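Local coordinates for mRNA interferase (Mycobacterium tuberculosis, PDB 6L2A), which probably acts as the RNA-cleaving toxin of a MazEF-type (type II) toxin-antitoxin system, an endoribonuclease of the PemK/MazF family, at residues M6-I11 / A105-L110; L69-T72 / V78-K81. The protein carries 6 engineered substitutions. All coordinates share one frame; numbering follows the deposited sequence.

Contact 1 (M6-I11 / A105-L110)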
ATOM      1  N   MET A   6      -8.156  -7.144  14.560  1.00 25.11           N
ATOM      2  CA  MET A   6      -8.133  -7.362  13.121  1.00 20.34           C
ATOM      3  C   MET A   6      -6.858  -8.112  12.755  1.00 21.05           C
ATOM      4  O   MET A   6      -5.780  -7.824  13.281  1.00 18.80           O
ATOM      5  CB  MET A   6      -8.239  -6.038  12.342  1.00 22.53           C
ATOM      6  CG  MET A   6      -6.956  -5.214  12.243  1.00 23.66           C
ATOM      7  SD  MET A   6      -6.318  -4.613  13.824  1.00 23.64           S
ATOM      8  CE  MET A   6      -7.516  -3.345  14.242  1.00 20.18           C
ATOM      9  N   ARG A   7      -6.987  -9.081  11.860  1.00 18.32           N
ATOM     10  CA  ARG A   7      -5.904  -9.994  11.525  1.00 17.59           C
ATOM     11  C   ARG A   7      -5.597  -9.947  10.037  1.00 17.76           C
ATOM     12  O   ARG A   7      -6.479  -9.692   9.211  1.00 16.31           O
ATOM     13  CB  ARG A   7      -6.255 -11.432  11.911  1.00 17.98           C
ATOM     14  CG  ARG A   7      -6.439 -11.622  13.395  1.00 32.22           C
ATOM     15  CD  ARG A   7      -6.830 -13.049  13.705  1.00 42.42           C
ATOM     16  NE  ARG A   7      -7.018 -13.250  15.135  1.00 31.95           N
ATOM     17  CZ  ARG A   7      -8.139 -12.963  15.785  1.00 34.74           C
ATOM     18  NH1 ARG A   7      -8.221 -13.182  17.089  1.00 50.42           N
ATOM     19  NH2 ARG A   7      -9.176 -12.453  15.135  1.00 43.56           N
ATOM     20  N   ARG A   8      -4.331 -10.201   9.705  1.00 14.36           N
ATOM     21  CA  ARG A   8      -3.927 -10.264   8.307  1.00 13.74           C
ATOM     22  C   ARG A   8      -4.632 -11.415   7.600  1.00 19.10           C
ATOM     23  O   ARG A   8      -4.686 -12.536   8.115  1.00 18.59           O
ATOM     24  CB  ARG A   8      -2.413 -10.437   8.202  1.00 19.83           C
ATOM     25  CG  ARG A   8      -1.887 -10.267   6.784  1.00 17.15           C
ATOM     26  CD  ARG A   8      -0.364 -10.286   6.707  1.00 11.38           C
ATOM     27  NE  ARG A   8       0.106  -9.784   5.417  1.00 15.03           N
ATOM     28  CZ  ARG A   8       0.285 -10.537   4.333  1.00 18.63           C
ATOM     29  NH1 ARG A   8       0.045 -11.840   4.375  1.00 21.90           N
ATOM     30  NH2 ARG A   8       0.704  -9.984   3.204  1.00 17.44           N
ATOM     31  N   GLY A   9      -5.167 -11.136   6.412  1.00 15.34           N
ATOM     32  CA  GLY A   9      -5.955 -12.103   5.682  1.00 12.30           C
ATOM     33  C   GLY A   9      -7.441 -12.035   5.951  1.00 17.57           C
ATOM     34  O   GLY A   9      -8.220 -12.629   5.195  1.00 17.16           O
ATOM     35  N   GLU A  10      -7.859 -11.332   6.999  1.00 14.86           N
ATOM     36  CA  GLU A  10      -9.280 -11.143   7.244  1.00 19.28           C
ATOM     37  C   GLU A  10      -9.872 -10.176   6.229  1.00 16.89           C
ATOM     38  O   GLU A  10      -9.198  -9.272   5.726  1.00 19.57           O
ATOM     39  CB  GLU A  10      -9.521 -10.612   8.656  1.00 16.36           C
ATOM     40  CG  GLU A  10      -9.258 -11.613   9.762  1.00 15.31           C
ATOM     41  CD  GLU A  10      -9.694 -11.099  11.119  1.00 24.28           C
ATOM     42  OE1 GLU A  10      -9.960 -11.930  12.010  1.00 24.37           O
ATOM     43  OE2 GLU A  10      -9.769  -9.863  11.296  1.00 17.02           O
ATOM     44  N   ILE A  11     -11.154 -10.372   5.934  1.00 12.71           N
ATOM     45  CA  ILE A  11     -11.905  -9.505   5.033  1.00 17.33           C
ATOM     46  C   ILE A  11     -12.833  -8.648   5.879  1.00 19.40           C
ATOM     47  O   ILE A  11     -13.668  -9.173   6.626  1.00 16.67           O
ATOM     48  CB  ILE A  11     -12.689 -10.311   3.990  1.00 18.34           C
ATOM     49  CG1 ILE A  11     -11.725 -11.153   3.160  1.00 18.15           C
ATOM     50  CG2 ILE A  11     -13.501  -9.382   3.091  1.00 21.24           C
ATOM     51  CD1 ILE A  11     -12.409 -12.091   2.232  1.00 25.79           C
ATOM     52  N   ALA A 105      -3.924 -20.279   1.207  1.00 18.16           N
ATOM     53  CA  ALA A 105      -3.429 -20.337  -0.165  1.00 22.87           C
ATOM     54  C   ALA A 105      -3.731 -19.046  -0.915  1.00 19.30           C
ATOM     55  O   ALA A 105      -2.898 -18.560  -1.690  1.00 16.00           O
ATOM     56  CB  ALA A 105      -4.032 -21.539  -0.891  1.00 26.79           C
ATOM     57  N   GLU A 106      -4.919 -18.476  -0.701  1.00 18.25           N
ATOM     58  CA  GLU A 106      -5.236 -17.193  -1.318  1.00 19.91           C
ATOM     59  C   GLU A 106      -4.335 -16.088  -0.780  1.00 19.96           C
ATOM     60  O   GLU A 106      -3.924 -15.194  -1.529  1.00 15.57           O
ATOM     61  CB  GLU A 106      -6.711 -16.853  -1.093  1.00 14.98           C
ATOM     62  CG  GLU A 106      -7.673 -17.676  -1.946  1.00 18.77           C
ATOM     63  CD  GLU A 106      -9.111 -17.573  -1.473  1.00 20.84           C
ATOM     64  OE1 GLU A 106      -9.331 -17.177  -0.309  1.00 29.44           O
ATOM     65  OE2 GLU A 106     -10.025 -17.882  -2.267  1.00 22.34           O
ATOM     66  N   LEU A 107      -4.007 -16.135   0.515  1.00 16.93           N
ATOM     67  CA  LEU A 107      -3.131 -15.115   1.085  1.00 18.59           C
ATOM     68  C   LEU A 107      -1.719 -15.230   0.528  1.00 14.27           C
ATOM     69  O   LEU A 107      -1.070 -14.213   0.256  1.00 17.15           O
ATOM     70  CB  LEU A 107      -3.120 -15.215   2.610  1.00 19.21           C
ATOM     71  CG  LEU A 107      -2.416 -14.068   3.338  1.00 18.28           C
ATOM     72  CD1 LEU A 107      -3.051 -12.734   2.977  1.00 14.81           C
ATOM     73  CD2 LEU A 107      -2.441 -14.278   4.845  1.00 22.82           C
ATOM     74  N   ALA A 108      -1.221 -16.458   0.357  1.00 15.43           N
ATOM     75  CA  ALA A 108       0.072 -16.641  -0.293  1.00 14.18           C
ATOM     76  C   ALA A 108       0.055 -16.079  -1.710  1.00 14.28           C
ATOM     77  O   ALA A 108       1.030 -15.464  -2.156  1.00 17.01           O
ATOM     78  CB  ALA A 108       0.455 -18.122  -0.302  1.00 17.17           C
ATOM     79  N   GLN A 109      -1.050 -16.282  -2.433  1.00 16.08           N
ATOM     80  CA  GLN A 109      -1.200 -15.657  -3.741  1.00 17.01           C
ATOM     81  C   GLN A 109      -1.197 -14.137  -3.626  1.00 15.24           C
ATOM     82  O   GLN A 109      -0.586 -13.446  -4.449  1.00 17.23           O
ATOM     83  CB  GLN A 109      -2.486 -16.135  -4.412  1.00 19.00           C
ATOM     84  CG  GLN A 109      -2.372 -17.484  -5.102  1.00 23.58           C
ATOM     85  CD  GLN A 109      -3.641 -17.856  -5.843  1.00 44.52           C
ATOM     86  OE1 GLN A 109      -3.628 -18.059  -7.059  1.00 48.76           O
ATOM     87  NE2 GLN A 109      -4.747 -17.944  -5.114  1.00 29.07           N
ATOM     88  N   LEU A 110      -1.876 -13.599  -2.610  1.00 17.58           N
ATOM     89  CA  LEU A 110      -1.880 -12.154  -2.416  1.00 16.43           C
ATOM     90  C   LEU A 110      -0.494 -11.634  -2.060  1.00 16.58           C
ATOM     91  O   LEU A 110      -0.133 -10.522  -2.459  1.00 14.68           O
ATOM     92  CB  LEU A 110      -2.894 -11.769  -1.337  1.00 18.90           C
ATOM     93  CG  LEU A 110      -3.160 -10.279  -1.127  1.00 17.18           C
ATOM     94  CD1 LEU A 110      -3.414  -9.571  -2.457  1.00 15.03           C
ATOM     95  CD2 LEU A 110      -4.348 -10.107  -0.197  1.00 14.25           C
TER

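Contact 2 (L69-T72 / V78-K81)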
ATOM      1  N   LEU A  69     -10.680 -14.500  -5.312  1.00 17.83           N
ATOM      2  CA  LEU A  69     -11.089 -14.962  -3.989  1.00 21.36           C
ATOM      3  C   LEU A  69     -12.406 -15.719  -4.114  1.00 27.48           C
ATOM      4  O   LEU A  69     -13.426 -15.137  -4.497  1.00 24.93           O
ATOM      5  CB  LEU A  69     -11.232 -13.790  -3.018  1.00 20.45           C
ATOM      6  CG  LEU A  69      -9.997 -12.905  -2.824  1.00 17.46           C
ATOM      7  CD1 LEU A  69     -10.300 -11.747  -1.884  1.00 22.99           C
ATOM      8  CD2 LEU A  69      -8.829 -13.732  -2.305  1.00 14.49           C
ATOM      9  N   SER A  70     -12.382 -17.008  -3.784  1.00 24.52           N
ATOM     10  CA  SER A  70     -13.566 -17.847  -3.935  1.00 30.90           C
ATOM     11  C   SER A  70     -14.618 -17.514  -2.881  1.00 36.75           C
ATOM     12  O   SER A  70     -14.299 -17.261  -1.716  1.00 42.99           O
ATOM     13  CB  SER A  70     -13.184 -19.325  -3.838  1.00 38.66           C
ATOM     14  OG  SER A  70     -14.206 -20.071  -3.199  1.00 45.23           O
ATOM     15  N   ALA A  71     -15.888 -17.534  -3.299  1.00 40.61           N
ATOM     16  CA  ALA A  71     -16.981 -17.222  -2.383  1.00 43.17           C
ATOM     17  C   ALA A  71     -17.110 -18.260  -1.276  1.00 51.88           C
ATOM     18  O   ALA A  71     -17.511 -17.924  -0.155  1.00 49.12           O
ATOM     19  CB  ALA A  71     -18.295 -17.109  -3.158  1.00 35.86           C
ATOM     20  N   THR A  72     -16.762 -19.517  -1.561  1.00 53.76           N
ATOM     21  CA  THR A  72     -16.945 -20.616  -0.619  1.00 55.53           C
ATOM     22  C   THR A  72     -16.063 -20.508   0.625  1.00 54.01           C
ATOM     23  O   THR A  72     -16.154 -21.382   1.493  1.00 59.41           O
ATOM     24  CB  THR A  72     -16.680 -21.951  -1.322  1.00 43.14           C
ATOM     25  OG1 THR A  72     -15.280 -22.077  -1.599  1.00 57.97           O
ATOM     26  CG2 THR A  72     -17.456 -22.031  -2.632  1.00 48.27           C
ATOM     27  N   VAL A  78     -20.231 -13.710  -3.716  1.00 26.70           N
ATOM     28  CA  VAL A  78     -19.812 -13.934  -5.094  1.00 27.49           C
ATOM     29  C   VAL A  78     -18.301 -14.075  -5.120  1.00 28.85           C
ATOM     30  O   VAL A  78     -17.604 -13.594  -4.222  1.00 31.32           O
ATOM     31  CB  VAL A  78     -20.245 -12.784  -6.030  1.00 28.80           C
ATOM     32  CG1 VAL A  78     -21.698 -12.914  -6.384  1.00 32.49           C
ATOM     33  CG2 VAL A  78     -19.974 -11.441  -5.369  1.00 33.45           C
ATOM     34  N   ASP A  79     -17.791 -14.736  -6.159  1.00 29.22           N
ATOM     35  CA  ASP A  79     -16.356 -14.701  -6.398  1.00 37.79           C
ATOM     36  C   ASP A  79     -15.919 -13.259  -6.604  1.00 35.52           C
ATOM     37  O   ASP A  79     -16.598 -12.474  -7.272  1.00 25.03           O
ATOM     38  CB  ASP A  79     -15.977 -15.549  -7.613  1.00 31.11           C
ATOM     39  CG  ASP A  79     -16.107 -17.035  -7.351  1.00 33.77           C
ATOM     40  OD1 ASP A  79     -16.289 -17.415  -6.177  1.00 29.96           O
ATOM     41  OD2 ASP A  79     -16.026 -17.823  -8.318  1.00 42.78           O
ATOM     42  N   CYS A  80     -14.792 -12.905  -6.003  1.00 26.19           N
ATOM     43  CA  CYS A  80     -14.292 -11.544  -6.049  1.00 25.27           C
ATOM     44  C   CYS A  80     -12.797 -11.594  -6.307  1.00 24.80           C
ATOM     45  O   CYS A  80     -12.180 -12.662  -6.296  1.00 23.78           O
ATOM     46  CB  CYS A  80     -14.598 -10.799  -4.748  1.00 25.09           C
ATOM     47  SG  CYS A  80     -16.342 -10.429  -4.450  1.00 30.11           S
ATOM     48  N   LYS A  81     -12.205 -10.432  -6.545  1.00 18.34           N
ATOM     49  CA  LYS A  81     -10.762 -10.357  -6.694  1.00 19.71           C
ATOM     50  C   LYS A  81     -10.215  -9.253  -5.805  1.00 16.27           C
ATOM     51  O   LYS A  81     -10.779  -8.158  -5.732  1.00 18.59           O
ATOM     52  CB  LYS A  81     -10.342 -10.135  -8.160  1.00 24.46           C
ATOM     53  CG  LYS A  81     -10.832  -8.854  -8.799  1.00 20.93           C
ATOM     54  CD  LYS A  81     -10.238  -8.700 -10.192  1.00 23.37           C
ATOM     55  CE  LYS A  81     -10.544  -7.334 -10.780  1.00 23.11           C
ATOM     56  NZ  LYS A  81     -10.132  -7.245 -12.208  1.00 23.49           N
TER
HETATM   57  O   HOH W   1     -15.328 -14.249  -2.694  1.00 32.04           O

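Contact 1 (M6-I11 / A105-L110)
R8 and L107 meet because both first torsions set CG opposite the backbone N (chi1 -170° in R8 and -171° in L107); the arginine then runs extended to NE, carrying its guanidinium out to the isobutyl group of L107. The arginine chain slants across the leucine, and R8 NH1 rests on the fork of the leucine, 3.5 Å from each of L107 CG, CD1 and CD2. No hydrogen bond links the segments. The guanidinium is held instead by a salt bridge from NH2 to D111, one turn further along the same helix, and by NE on the carbonyl of V33, while L118 of the second subunit packs against the arginine.

L107 CD1 also lies 4.0 Å from G9 CA. G9 is the third residue of a type II beta turn, closed by E10 N donating to R7 O at 3.1 Å. On the far side of that turn E10 OE1 receives R7 NH2 in a salt bridge of 3.3 Å, and OE2 is met by R7 N from above the carboxylate plane. The turn leads into strand 10-14, so the contact sets the C-terminal helix 104-117 beside the start of the SH3-like barrel characteristic of MazF toxins.

Contact 2 (L69-T72 / V78-K81)
L69 and C80 form an antiparallel hydrogen-bonded pair where strands 66-69 and 80-83 of the SH3-like MazF sheet run side by side, just before the first strand gives way to the short, weakly bonded helix 71-74. L69 N donates to C80 O at 2.6 Å, and C80 N returns a bond to L69 O at 3.0 Å; both are nearly straight. The side chains of the pair lie on the same face of the sheet, where both reach V55 of strand 49-56. L69 CB passes 3.6 Å from C80 O.

Beyond this pair a side chain takes over the bridging. D79 turns CG anti to its own carbonyl carbon (chi1 -71°), which brings OD1 across to the backbone of the other segment. There A71 N donates to D79 OD1 over 2.9 Å, approaching nearly along the C-O axis of the carboxylate. The aspartate thus satisfies the amide that follows the N-cap residue, and the same oxygen also lies against S70 CA. The methyl of A71 points toward the other segment and packs on the carbonyl carbon of V78 and on D79 OD1.

S70 occupies the N-cap position. Its chi1 of 145° is displaced from the staggered values, and its OG accepts from T72 OG1 and, through a weak capping bond, from T72 N. L69 O has further contacts besides the C80 amide: D79 CA approaches it in a CA-H...O contact, and one water donates to both L69 O and V78 O, at 2.8 Å from each oxygen.

Overall arrangement
From the N terminus the chain passes through the turn of 6-11 into strand 10-14 and does not meet its partner in contact 1 until helix 104-117, so that contact closes a loop over most of the sheet. Contact 2 is nested inside this loop and closes a far shorter one, joining strand 66-69 to strand 80-83 around helix 71-74. The two centres lie about 13 Å apart, and both contacts reach the same antiparallel sheet. They also touch directly: E106 OE2, on the helix of contact 1, probably accepts a hydrogen bond from S70 N at 2.9 Å. The C-terminal helix thus meets the N-terminal turn through contact 1 and, through this probable bond, the end of strand 66-69.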